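Local coordinates for multidrug resistance protein (Vibrio cholerae, PDB 1YC9), which probably serves as the outer membrane exit duct of a multidrug efflux system, as a trimeric channel of the outer membrane factor family, at the interface of chains A and B. Numbering follows the deposited sequence. Chains: chain A/B, multidrug resistance protein.

The interface of chains A and B. Residues chain A 372, 375; chain B 200, 203-204, 207.
A:Lys372 packs among B:Ala200, B:Glu203, B:Ala204 and B:Leu207, a knob-into-hole contact of the coiled-coil type in the helical barrel of an outer membrane factor, a family whose members work as trimers. The knob comes from helix 326-391 and the four framing residues, spaced i, i+3, i+4 and i+7, from helix 189-223 of the neighbouring subunit. CB of A:Lys372 sits 4.0 Å from the CB methyl of B:Ala204 and also faces the backbone oxygen of B:Ala200. One carbon out, CG of A:Lys372 meets the CD1 methyl of B:Leu207 at 3.8 Å, the two side chains running at about a right angle. The lysine does not continue straight; bends at chi2 (-52°) and chi3 (-49°) curl it round towards A:Gln375. That turn takes the lysine's CD and CE past the B:Glu203 side chain, with CE of A:Lys372 4.0 Å from the carboxylate carbon CD of B:Glu203. At the tip, the amine NZ of A:Lys372 lies 3.9 Å from the carboxylate oxygen OE1 of B:Glu203, a long salt bridge. The glutamate comes to meet it on an extended chain, with its CG anti to the backbone N (chi1 -163°). On the backbone side of the lysine, the CB methyl of B:Ala200 rests 3.6 Å from the backbone O of A:Lys372, and the small alanine side chain probably helps the two helices approach here. A:Gln375, one turn further along, places its CB 4.1 Å from CB of B:Ala200. The amide of A:Gln375 lies beside the lysine tip: NE2 of A:Gln375 is modelled 2.7 Å from A:Lys372 NZ, nitrogen facing nitrogen, which leaves the assignment of the amide's O and N doubtful.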
ATOM      1  N   LYS A 372      12.340  35.329  12.943  1.00 23.75           N
ATOM      2  CA  LYS A 372      13.771  35.147  13.116  1.00 24.04           C
ATOM      3  C   LYS A 372      14.464  34.983  11.771  1.00 22.13           C
ATOM      4  O   LYS A 372      15.587  35.464  11.568  1.00 21.35           O
ATOM      5  CB  LYS A 372      14.087  33.981  14.042  1.00 23.48           C
ATOM      6  CG  LYS A 372      13.568  34.082  15.474  1.00 26.22           C
ATOM      7  CD  LYS A 372      13.912  35.380  16.257  1.00 28.00           C
ATOM      8  CE  LYS A 372      15.346  35.816  16.229  1.00 29.89           C
ATOM      9  NZ  LYS A 372      15.631  37.152  17.028  1.00 31.30           N
ATOM     10  N   GLN A 375      14.809  38.385  10.158  1.00 22.59           N
ATOM     11  CA  GLN A 375      15.913  39.062  10.828  1.00 23.20           C
ATOM     12  C   GLN A 375      17.273  38.558  10.285  1.00 22.16           C
ATOM     13  O   GLN A 375      18.165  39.340  10.045  1.00 21.81           O
ATOM     14  CB  GLN A 375      15.807  38.872  12.322  1.00 22.53           C
ATOM     15  CG  GLN A 375      14.554  39.552  12.941  1.00 23.77           C
ATOM     16  CD  GLN A 375      14.340  39.161  14.361  1.00 22.52           C
ATOM     17  OE1 GLN A 375      13.181  39.012  14.834  1.00 28.37           O
ATOM     18  NE2 GLN A 375      15.408  38.968  15.064  1.00 23.44           N
TER
ATOM     19  N   ALA B 200      20.402  35.020  14.585  1.00 25.12           N
ATOM     20  CA  ALA B 200      19.002  34.964  14.228  1.00 25.50           C
ATOM     21  C   ALA B 200      18.744  33.603  13.535  1.00 25.38           C
ATOM     22  O   ALA B 200      17.771  32.927  13.839  1.00 24.71           O
ATOM     23  CB  ALA B 200      18.621  36.120  13.328  1.00 24.99           C
ATOM     24  N   GLU B 203      18.818  30.828  16.105  1.00 23.21           N
ATOM     25  CA  GLU B 203      17.552  30.830  16.803  1.00 23.75           C
ATOM     26  C   GLU B 203      16.402  30.291  15.944  1.00 22.35           C
ATOM     27  O   GLU B 203      15.536  29.594  16.456  1.00 22.64           O
ATOM     28  CB  GLU B 203      17.173  32.215  17.322  1.00 24.02           C
ATOM     29  CG  GLU B 203      16.086  32.068  18.379  1.00 26.45           C
ATOM     30  CD  GLU B 203      15.899  33.307  19.233  1.00 31.60           C
ATOM     31  OE1 GLU B 203      16.787  34.176  19.246  1.00 32.11           O
ATOM     32  OE2 GLU B 203      14.852  33.389  19.868  1.00 34.41           O
ATOM     33  N   ALA B 204      16.386  30.635  14.664  1.00 22.15           N
ATOM     34  CA  ALA B 204      15.395  30.090  13.752  1.00 22.97           C
ATOM     35  C   ALA B 204      15.476  28.562  13.682  1.00 23.27           C
ATOM     36  O   ALA B 204      14.449  27.890  13.727  1.00 22.62           O
ATOM     37  CB  ALA B 204      15.552  30.665  12.398  1.00 22.22           C
ATOM     38  N   LEU B 207      13.921  27.138  16.797  1.00 21.73           N
ATOM     39  CA  LEU B 207      12.491  27.188  16.809  1.00 22.62           C
ATOM     40  C   LEU B 207      11.917  26.035  15.977  1.00 21.71           C
ATOM     41  O   LEU B 207      10.931  25.418  16.381  1.00 22.20           O
ATOM     42  CB  LEU B 207      11.998  28.525  16.281  1.00 22.78           C
ATOM     43  CG  LEU B 207      12.213  29.709  17.234  1.00 24.35           C
ATOM     44  CD1 LEU B 207      11.741  30.948  16.520  1.00 24.54           C
ATOM     45  CD2 LEU B 207      11.471  29.567  18.574  1.00 25.07           C
TER